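Local coordinates for capsid polyprotein VP90 (Turkey astrovirus 2, PDB 3TS3) that supplies, in the piece described here, the globular P2 projection (spike) domain of an astrovirus capsid polyprotein that probably self-assembles into an icosahedral T=3 immature capsid, at residues V98-T101 with M102-K106; M146-T149 with N150-A154; T195-Q198 with F199-L203. All coordinates share one frame; numbering follows the deposited sequence. Where two conformers were deposited one is given.

Overall arrangement
From the N terminus the three contacts come in series; none nests in or crosses another, and each is a local arrangement within one continuous stretch, so only contact 2 closes a hairpin loop. Contact 1 turns the end of strand 98-101, which pairs with strand 87-90, into the short helix 102-105. Contact 2 joins strands 142-148 and 153-159 in the same antiparallel sheet, on the opposite side of the chain's centre from contact 1, their centres about 21 Å apart. Contact 3 winds helix 196-202, its centre about 10 Å from that of contact 2, and packs on that hairpin: Asp148 O lies 3.5 Å from Phe199 CE2. Each contact also reaches the second subunit.

Contact 1: V98-T101 with M102-K106; sequences VMQT and MKTLK
Thr101 and Thr104 face each other in a capping box at the junction between strand 98-101 and the short helix 102-105. Each threonine turns its hydroxyl to the other's backbone: Thr104 N donates to Thr101 OG1 over 3.1 Å in an almost straight bond (176° at the hydrogen), and Thr101 N returns one to Thr104 OG1 at 3.0 Å. Both OG1 atoms sit between their own backbone N and carbonyl carbon (chi1 58° and 69°), the rotation that points each oxygen into the turn. Thr104 CB is directed back at the strand, and Thr104 CG2 lies 3.4 Å from Thr101 OG1. Gln100, bent at chi2, runs obliquely to Thr104 and at about a right angle to Leu105, where Gln100 CG approaches Leu105 CD1 to 4.1 Å. Within strand 98-101, Met99 and Gln100 form a classic beta bulge opposite Leu88. From the surroundings, Thr14 and Phe17 bond the two ends of the Gln100 amide. The backbone completes the turn through Leu105 N and Thr101 O, 2.9 Å apart. Thr104 OG1 thus joins two bonds, accepting from Thr101 N and donating to Gln100 OE1, which it meets at 2.8 Å in the carbonyl plane on a lone pair.

Contact 2: M146-T149 with N150-A154; sequences MGDT and NGRRA
Backbone bonds pair Met146 with Ala154 in both directions: Met146 N reaches Ala154 O at 3.0 Å, and Ala154 N reaches Met146 O at 2.8 Å. Gly147 and Arg153 follow as a non-hydrogen-bonded pair with CA atoms 4.3 Å apart, then Asp148 N donates to Arg152 O. Gly151 N closes the turn on Asp148 O at 3.0 Å.

Among side chains, Asp148 does most of the work. With CG between its backbone N and carbonyl carbon (chi1 73°), the carboxylate swings over the turn, where Asp148 OD1 takes Asn150 N at 2.8 Å and Arg152 N at 3.0 Å from opposite faces of its plane. Asp148 OD2 lies 3.4 Å from Arg152 CB. The extended Arg152 chain hydrogen-bonds to Ser170; Arg153 hydrogen-bonds to Ser145 and makes a cation-pi contact with Trp190.

Water extends the network: one molecule donates to Asp148 OD2 and accepts from Asn150 ND2, and another links Thr149 OG1 with Asn150 OD1.

Thr149 packs against Met184 of the second subunit. The type I turn from Asp148 to Gly151, with Gly151 at a positive phi (77°) that glycine adopts readily and that returns the chain to strand pairing at Arg152, makes this a 3:5 beta hairpin with a G1 bulge.

Contact 3: T195-Q198 with F199-L203; sequences TKQQ and FLDHL
Gln197 and Asp201, one helical turn apart, meet through Gln197 NE2 and Asp201 OD1 at 2.8 Å. The acceptor lies close to the plane of the amide, yet the donor arrives from above the carboxylate plane, and the two flat groups are turned 51° against each other. Gln197 can reach because its chain, starting with CG opposite the backbone N (chi1 -167°), bends at chi2 (51°) toward the next turn, where Asp201 lies. One residue on, the His202 ring lays a face over Gln198 O, with His202 CG 3.1 Å from that oxygen, while His202 ND1 is bonded to Asp194. Leu200 CG rests 3.7 Å from Lys196 O.

Beneath these side chains runs the regular helix backbone, in which Phe199, Leu200, Asp201 and His202 donate to the carbonyls four residues earlier; the bond from Leu200 N to Lys196 O is nearly straight. A capping box fixes the first turn: Gln198 N donates to Thr195 OG1 at 3.2 Å, and Gln198 OE1 accepts from Thr195 N at 2.9 Å, in the carbonyl plane on a lone pair. In the last turn, Leu200 O accepts from Lys183 NZ of the second subunit.

Helix 196-202 lies at the surface, with buried Phe199 stacked on Trp190 and packed against the hairpin of strands 142-148 and 153-159, whose turn Leu200 and Lys196 also touch at Gly151.

Contact 1: V98-T101 with M102-K106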
ATOM      1  N   VAL C  98       4.093  -7.979  -6.113  1.00  5.73           N
ATOM      2  CA  VAL C  98       2.709  -8.154  -6.525  1.00  6.25           C
ATOM      3  C   VAL C  98       2.569  -9.495  -7.235  1.00  6.57           C
ATOM      4  O   VAL C  98       3.194  -9.734  -8.245  1.00  7.15           O
ATOM      5  CB  VAL C  98       2.268  -7.027  -7.473  1.00  5.77           C
ATOM      6  CG1 VAL C  98       0.935  -7.367  -8.141  1.00  6.52           C
ATOM      7  CG2 VAL C  98       2.200  -5.690  -6.725  1.00  5.74           C
ATOM      8  N   MET C  99       1.767 -10.377  -6.657  1.00  6.69           N
ATOM      9  CA  MET C  99       1.732 -11.704  -7.202  0.50  6.27           C
ATOM     10  C   MET C  99       0.303 -12.091  -7.521  1.00  6.69           C
ATOM     11  O   MET C  99       0.132 -13.091  -8.200  1.00  7.59           O
ATOM     12  CB  MET C  99       2.456 -12.745  -6.315  0.50  5.92           C
ATOM     13  CG  MET C  99       2.036 -12.783  -4.843  0.50  4.96           C
ATOM     14  SD  MET C  99       0.618 -13.870  -4.583  0.50  3.55           S
ATOM     15  CE  MET C  99      -0.108 -13.193  -3.092  0.50  6.12           C
ATOM     16  N   GLN C 100      -0.649 -11.212  -7.234  1.00  6.14           N
ATOM     17  CA  GLN C 100      -2.000 -11.313  -7.778  1.00  5.88           C
ATOM     18  C   GLN C 100      -2.564  -9.944  -8.048  1.00  6.17           C
ATOM     19  O   GLN C 100      -2.241  -8.990  -7.376  1.00  6.07           O
ATOM     20  CB  GLN C 100      -2.996 -12.003  -6.828  1.00  6.31           C
ATOM     21  CG  GLN C 100      -2.569 -13.322  -6.250  1.00  6.48           C
ATOM     22  CD  GLN C 100      -2.803 -14.499  -7.174  1.00  8.13           C
ATOM     23  OE1 GLN C 100      -3.316 -14.362  -8.279  1.00  7.92           O
ATOM     24  NE2 GLN C 100      -2.427 -15.671  -6.706  1.00  9.17           N
ATOM     25  N   THR C 101      -3.438  -9.876  -9.042  1.00  6.38           N
ATOM     26  CA  THR C 101      -4.326  -8.752  -9.217  1.00  6.80           C
ATOM     27  C   THR C 101      -5.665  -9.289  -8.740  1.00  7.22           C
ATOM     28  O   THR C 101      -5.801 -10.469  -8.486  1.00  7.70           O
ATOM     29  CB  THR C 101      -4.466  -8.302 -10.659  1.00  6.67           C
ATOM     30  OG1 THR C 101      -4.944  -9.387 -11.449  1.00  7.26           O
ATOM     31  CG2 THR C 101      -3.135  -7.834 -11.206  1.00  6.64           C
ATOM     32  N   MET C 102      -6.656  -8.428  -8.611  1.00  7.51           N
ATOM     33  CA  MET C 102      -7.971  -8.907  -8.224  1.00  7.38           C
ATOM     34  C   MET C 102      -8.494  -9.850  -9.305  1.00  7.64           C
ATOM     35  O   MET C 102      -9.177 -10.812  -9.019  1.00  8.86           O
ATOM     36  CB  MET C 102      -8.941  -7.758  -7.947  1.00  7.13           C
ATOM     37  CG  MET C 102      -8.635  -6.958  -6.663  1.00  8.17           C
ATOM     38  SD  MET C 102      -8.514  -7.947  -5.135  1.00  9.88           S
ATOM     39  CE  MET C 102      -6.723  -8.134  -5.023  1.00  9.54           C
ATOM     40  N   LYS C 103      -8.171  -9.565 -10.558  1.00  7.66           N
ATOM     41  CA  LYS C 103      -8.609 -10.451 -11.629  1.00  7.95           C
ATOM     42  C   LYS C 103      -8.013 -11.855 -11.541  1.00  7.96           C
ATOM     43  O   LYS C 103      -8.728 -12.836 -11.611  1.00  8.20           O
ATOM     44  CB  LYS C 103      -8.245  -9.839 -12.984  1.00  8.02           C
ATOM     45  CG  LYS C 103      -8.588 -10.723 -14.165  1.00  9.26           C
ATOM     46  CD  LYS C 103      -8.011 -10.193 -15.458  1.00 10.33           C
ATOM     47  CE  LYS C 103      -8.688  -8.920 -15.885  1.00 10.79           C
ATOM     48  NZ  LYS C 103      -8.257  -8.593 -17.272  1.00 11.35           N
ATOM     49  N   THR C 104      -6.702 -11.951 -11.377  1.00  7.50           N
ATOM     50  CA  THR C 104      -6.059 -13.257 -11.236  1.00  7.53           C
ATOM     51  C   THR C 104      -6.507 -13.981  -9.957  1.00  8.00           C
ATOM     52  O   THR C 104      -6.589 -15.198  -9.904  1.00  8.51           O
ATOM     53  CB  THR C 104      -4.520 -13.205 -11.349  1.00  8.02           C
ATOM     54  OG1 THR C 104      -3.975 -12.528 -10.222  1.00  7.15           O
ATOM     55  CG2 THR C 104      -4.084 -12.502 -12.630  1.00  7.40           C
ATOM     56  N   LEU C 105      -6.807 -13.205  -8.930  1.00  8.03           N
ATOM     57  CA  LEU C 105      -7.209 -13.762  -7.648  1.00  8.07           C
ATOM     58  C   LEU C 105      -8.530 -14.523  -7.765  1.00  8.68           C
ATOM     59  O   LEU C 105      -8.843 -15.354  -6.933  1.00  8.98           O
ATOM     60  CB  LEU C 105      -7.282 -12.674  -6.582  1.00  7.95           C
ATOM     61  CG  LEU C 105      -7.434 -13.136  -5.128  1.00  8.61           C
ATOM     62  CD1 LEU C 105      -6.320 -14.082  -4.694  1.00  9.79           C
ATOM     63  CD2 LEU C 105      -7.494 -11.920  -4.231  1.00  9.89           C
ATOM     64  N   LYS C 106      -9.278 -14.252  -8.823  1.00  8.68           N
ATOM     65  CA  LYS C 106     -10.567 -14.913  -9.026  1.00  9.10           C
ATOM     66  C   LYS C 106     -10.342 -16.411  -9.175  1.00  9.49           C
ATOM     67  O   LYS C 106     -11.219 -17.208  -8.907  1.00 10.39           O
ATOM     68  CB  LYS C 106     -11.306 -14.363 -10.247  1.00  9.25           C
ATOM     69  CG  LYS C 106     -11.880 -12.977 -10.058  1.00  9.58           C
ATOM     70  CD  LYS C 106     -12.682 -12.523 -11.273  1.00 10.24           C
ATOM     71  CE  LYS C 106     -13.239 -11.123 -11.051  1.00 10.79           C
ATOM     72  NZ  LYS C 106     -14.009 -10.622 -12.225  1.00 12.13           N
TER

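Contact 2: M146-T149 with N150-A154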
ATOM      1  N   MET C 146      -8.691 -10.008   7.983  1.00  8.29           N
ATOM      2  CA  MET C 146      -7.654  -9.080   7.665  0.50  7.67           C
ATOM      3  C   MET C 146      -7.450  -8.186   8.843  1.00  8.17           C
ATOM      4  O   MET C 146      -8.299  -7.991   9.679  1.00  8.32           O
ATOM      5  CB  MET C 146      -8.001  -8.227   6.434  0.50  7.46           C
ATOM      6  CG  MET C 146      -8.426  -9.002   5.180  0.50  5.32           C
ATOM      7  SD  MET C 146      -7.058  -9.870   4.380  0.50  3.34           S
ATOM      8  CE  MET C 146      -6.055  -8.518   3.761  0.50  4.26           C
ATOM      9  N   GLY C 147      -6.380  -7.446   8.815  1.00  7.88           N
ATOM     10  CA  GLY C 147      -6.132  -6.360   9.736  1.00  7.60           C
ATOM     11  C   GLY C 147      -5.291  -5.290   9.092  1.00  7.36           C
ATOM     12  O   GLY C 147      -4.465  -5.581   8.231  1.00  6.87           O
ATOM     13  N   ASP C 148      -5.500  -4.054   9.521  1.00  7.55           N
ATOM     14  CA  ASP C 148      -4.674  -2.953   9.064  1.00  7.79           C
ATOM     15  C   ASP C 148      -3.379  -2.924   9.870  1.00  8.00           C
ATOM     16  O   ASP C 148      -3.172  -3.747  10.734  1.00  7.84           O
ATOM     17  CB  ASP C 148      -5.421  -1.613   9.037  1.00  7.72           C
ATOM     18  CG  ASP C 148      -5.677  -1.044  10.411  1.00  7.96           C
ATOM     19  OD1 ASP C 148      -5.071  -1.525  11.371  1.00  7.35           O
ATOM     20  OD2 ASP C 148      -6.486  -0.111  10.498  1.00  9.47           O
ATOM     21  N   THR C 149      -2.511  -1.977   9.561  1.00  8.52           N
ATOM     22  CA  THR C 149      -1.196  -1.923  10.174  1.00  8.84           C
ATOM     23  C   THR C 149      -1.224  -1.533  11.644  1.00  9.37           C
ATOM     24  O   THR C 149      -0.217  -1.609  12.314  1.00  9.78           O
ATOM     25  CB  THR C 149      -0.224  -1.058   9.366  1.00  8.60           C
ATOM     26  OG1 THR C 149      -0.880   0.144   8.962  1.00  9.01           O
ATOM     27  CG2 THR C 149       0.222  -1.828   8.121  1.00  9.67           C
ATOM     28  N   ASN C 150      -2.390  -1.116  12.126  1.00  9.37           N
ATOM     29  CA  ASN C 150      -2.577  -0.814  13.543  1.00  9.49           C
ATOM     30  C   ASN C 150      -3.192  -1.978  14.298  1.00  9.37           C
ATOM     31  O   ASN C 150      -3.454  -1.871  15.485  1.00  9.98           O
ATOM     32  CB  ASN C 150      -3.467   0.412  13.736  1.00  9.22           C
ATOM     33  CG  ASN C 150      -2.829   1.679  13.244  1.00  9.82           C
ATOM     34  OD1 ASN C 150      -1.628   1.861  13.348  1.00 11.38           O
ATOM     35  ND2 ASN C 150      -3.645   2.567  12.705  1.00 11.45           N
ATOM     36  N   GLY C 151      -3.418  -3.092  13.611  1.00  8.77           N
ATOM     37  CA  GLY C 151      -4.084  -4.221  14.236  1.00  8.62           C
ATOM     38  C   GLY C 151      -5.591  -4.075  14.396  1.00  8.15           C
ATOM     39  O   GLY C 151      -6.185  -4.684  15.266  1.00  8.54           O
ATOM     40  N   ARG C 152      -6.208  -3.276  13.536  1.00  8.40           N
ATOM     41  CA  ARG C 152      -7.653  -3.105  13.572  1.00  8.37           C
ATOM     42  C   ARG C 152      -8.249  -4.120  12.614  1.00  8.63           C
ATOM     43  O   ARG C 152      -8.062  -4.030  11.408  1.00  8.79           O
ATOM     44  CB  ARG C 152      -8.029  -1.698  13.132  1.00  8.08           C
ATOM     45  CG  ARG C 152      -9.474  -1.336  13.403  1.00  8.34           C
ATOM     46  CD  ARG C 152      -9.798   0.050  12.900  1.00  8.41           C
ATOM     47  NE  ARG C 152     -11.103   0.508  13.365  1.00  8.81           N
ATOM     48  CZ  ARG C 152     -11.316   1.136  14.513  1.00  9.06           C
ATOM     49  NH1 ARG C 152     -10.316   1.392  15.345  1.00 10.50           N
ATOM     50  NH2 ARG C 152     -12.544   1.502  14.831  1.00 10.13           N
ATOM     51  N   ARG C 153      -8.961  -5.085  13.180  1.00  8.49           N
ATOM     52  CA  ARG C 153      -9.524  -6.194  12.431  1.00  8.88           C
ATOM     53  C   ARG C 153     -10.556  -5.721  11.418  1.00  8.42           C
ATOM     54  O   ARG C 153     -11.318  -4.794  11.667  1.00  8.54           O
ATOM     55  CB  ARG C 153     -10.159  -7.213  13.383  1.00  9.51           C
ATOM     56  CG  ARG C 153     -10.466  -8.585  12.772  1.00 11.95           C
ATOM     57  CD  ARG C 153      -9.392  -9.551  13.166  1.00 12.78           C
ATOM     58  NE  ARG C 153      -9.573 -10.937  12.737  1.00 11.41           N
ATOM     59  CZ  ARG C 153      -9.776 -11.949  13.569  1.00 11.51           C
ATOM     60  NH1 ARG C 153      -9.878 -11.733  14.873  1.00 12.60           N
ATOM     61  NH2 ARG C 153      -9.872 -13.180  13.098  1.00 11.39           N
ATOM     62  N   ALA C 154     -10.558  -6.402  10.276  1.00  7.86           N
ATOM     63  CA  ALA C 154     -11.392  -6.070   9.128  1.00  8.46           C
ATOM     64  C   ALA C 154     -11.689  -7.324   8.313  1.00  8.04           C
ATOM     65  O   ALA C 154     -11.184  -8.386   8.605  1.00  8.22           O
ATOM     66  CB  ALA C 154     -10.708  -5.033   8.258  1.00  8.51           C
TER
HETATM   67  O   HOH W   1      -6.485   1.718  12.427  1.00 12.33           O
HETATM   68  O   HOH W   2      -0.420   1.978  10.839  1.00 11.88           O

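Contact 3: T195-Q198 with F199-L203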
ATOM      1  N   THR C 195      -4.695 -13.451  18.221  1.00 14.03           N
ATOM      2  CA  THR C 195      -5.239 -12.320  18.937  1.00 13.82           C
ATOM      3  C   THR C 195      -4.647 -11.100  18.254  1.00 13.36           C
ATOM      4  O   THR C 195      -3.805 -11.235  17.383  1.00 13.10           O
ATOM      5  CB  THR C 195      -4.788 -12.293  20.397  1.00 14.01           C
ATOM      6  OG1 THR C 195      -3.367 -12.155  20.443  1.00 14.69           O
ATOM      7  CG2 THR C 195      -5.191 -13.561  21.114  1.00 14.10           C
ATOM      8  N   LYS C 196      -5.081  -9.914  18.648  1.00 13.19           N
ATOM      9  CA  LYS C 196      -4.554  -8.702  18.045  1.00 13.06           C
ATOM     10  C   LYS C 196      -3.059  -8.579  18.309  1.00 13.20           C
ATOM     11  O   LYS C 196      -2.307  -8.196  17.438  1.00 12.36           O
ATOM     12  CB  LYS C 196      -5.291  -7.475  18.577  1.00 12.95           C
ATOM     13  CG  LYS C 196      -4.707  -6.143  18.145  1.00 14.17           C
ATOM     14  CD  LYS C 196      -5.498  -4.997  18.746  1.00 15.28           C
ATOM     15  CE  LYS C 196      -4.887  -3.662  18.395  1.00 16.20           C
ATOM     16  NZ  LYS C 196      -5.686  -2.561  18.961  1.00 18.53           N
ATOM     17  N   GLN C 197      -2.630  -8.891  19.522  1.00 13.23           N
ATOM     18  CA  GLN C 197      -1.216  -8.795  19.833  1.00 13.86           C
ATOM     19  C   GLN C 197      -0.403  -9.777  19.001  1.00 12.99           C
ATOM     20  O   GLN C 197       0.678  -9.456  18.552  1.00 12.82           O
ATOM     21  CB  GLN C 197      -0.944  -8.998  21.325  1.00 14.49           C
ATOM     22  CG  GLN C 197       0.463  -8.581  21.708  1.00 18.14           C
ATOM     23  CD  GLN C 197       0.804  -7.183  21.210  1.00 22.24           C
ATOM     24  OE1 GLN C 197       0.075  -6.224  21.466  1.00 24.53           O
ATOM     25  NE2 GLN C 197       1.908  -7.066  20.484  1.00 24.25           N
ATOM     26  N   GLN C 198      -0.925 -10.980  18.823  1.00 12.65           N
ATOM     27  CA  GLN C 198      -0.262 -11.978  18.004  1.00 12.27           C
ATOM     28  C   GLN C 198      -0.186 -11.545  16.545  1.00 11.79           C
ATOM     29  O   GLN C 198       0.818 -11.755  15.890  1.00 11.64           O
ATOM     30  CB  GLN C 198      -0.947 -13.335  18.140  1.00 12.82           C
ATOM     31  CG  GLN C 198      -0.793 -13.927  19.534  1.00 14.57           C
ATOM     32  CD  GLN C 198      -1.579 -15.196  19.687  1.00 17.90           C
ATOM     33  OE1 GLN C 198      -2.759 -15.241  19.394  1.00 17.71           O
ATOM     34  NE2 GLN C 198      -0.919 -16.246  20.163  1.00 20.18           N
ATOM     35  N   PHE C 199      -1.251 -10.935  16.049  1.00 11.16           N
ATOM     36  CA  PHE C 199      -1.230 -10.477  14.674  1.00 10.45           C
ATOM     37  C   PHE C 199      -0.129  -9.437  14.480  1.00 10.98           C
ATOM     38  O   PHE C 199       0.672  -9.554  13.572  1.00 10.33           O
ATOM     39  CB  PHE C 199      -2.595  -9.861  14.322  1.00 10.02           C
ATOM     40  CG  PHE C 199      -2.606  -9.073  13.038  1.00  9.33           C
ATOM     41  CD1 PHE C 199      -2.695  -9.710  11.824  1.00  9.49           C
ATOM     42  CD2 PHE C 199      -2.537  -7.698  13.056  1.00  8.78           C
ATOM     43  CE1 PHE C 199      -2.716  -8.989  10.648  1.00  8.26           C
ATOM     44  CE2 PHE C 199      -2.548  -6.971  11.881  1.00  8.96           C
ATOM     45  CZ  PHE C 199      -2.639  -7.622  10.681  1.00  8.93           C
ATOM     46  N   LEU C 200      -0.072  -8.444  15.358  1.00 10.76           N
ATOM     47  CA  LEU C 200       0.965  -7.419  15.278  1.00 11.24           C
ATOM     48  C   LEU C 200       2.378  -7.984  15.458  1.00 11.82           C
ATOM     49  O   LEU C 200       3.307  -7.566  14.781  1.00 12.53           O
ATOM     50  CB  LEU C 200       0.687  -6.284  16.268  1.00 11.10           C
ATOM     51  CG  LEU C 200      -0.516  -5.408  15.902  1.00 11.54           C
ATOM     52  CD1 LEU C 200      -0.855  -4.447  17.026  1.00 13.09           C
ATOM     53  CD2 LEU C 200      -0.248  -4.654  14.616  1.00 11.63           C
ATOM     54  N   ASP C 201       2.536  -8.920  16.386  1.00 12.58           N
ATOM     55  CA  ASP C 201       3.838  -9.535  16.605  1.00 13.40           C
ATOM     56  C   ASP C 201       4.314 -10.338  15.396  1.00 13.13           C
ATOM     57  O   ASP C 201       5.476 -10.307  15.038  1.00 13.77           O
ATOM     58  CB  ASP C 201       3.798 -10.461  17.823  1.00 13.95           C
ATOM     59  CG  ASP C 201       3.674  -9.711  19.132  1.00 16.49           C
ATOM     60  OD1 ASP C 201       3.854  -8.489  19.151  1.00 19.64           O
ATOM     61  OD2 ASP C 201       3.414 -10.371  20.156  1.00 20.91           O
ATOM     62  N   HIS C 202       3.404 -11.106  14.821  1.00 12.64           N
ATOM     63  CA  HIS C 202       3.663 -11.907  13.630  1.00 13.16           C
ATOM     64  C   HIS C 202       3.894 -11.117  12.346  1.00 12.28           C
ATOM     65  O   HIS C 202       4.650 -11.532  11.489  1.00 12.40           O
ATOM     66  CB  HIS C 202       2.578 -12.961  13.424  1.00 13.91           C
ATOM     67  CG  HIS C 202       2.502 -13.960  14.532  1.00 16.65           C
ATOM     68  ND1 HIS C 202       1.326 -14.570  14.907  1.00 19.15           N
ATOM     69  CD2 HIS C 202       3.455 -14.434  15.366  1.00 19.45           C
ATOM     70  CE1 HIS C 202       1.563 -15.398  15.909  1.00 20.16           C
ATOM     71  NE2 HIS C 202       2.845 -15.325  16.213  1.00 20.07           N
ATOM     72  N   LEU C 203       3.203  -9.995  12.215  1.00 11.64           N
ATOM     73  CA  LEU C 203       3.241  -9.230  10.978  1.00 11.12           C
ATOM     74  C   LEU C 203       4.620  -8.679  10.634  1.00 10.59           C
ATOM     75  O   LEU C 203       5.277  -8.080  11.466  1.00 11.64           O
ATOM     76  CB  LEU C 203       2.241  -8.075  11.072  1.00 11.04           C
ATOM     77  CG  LEU C 203       2.095  -7.172   9.847  1.00 11.62           C
ATOM     78  CD1 LEU C 203       1.717  -7.980   8.624  1.00 12.34           C
ATOM     79  CD2 LEU C 203       1.067  -6.099  10.117  1.00 12.87           C
TER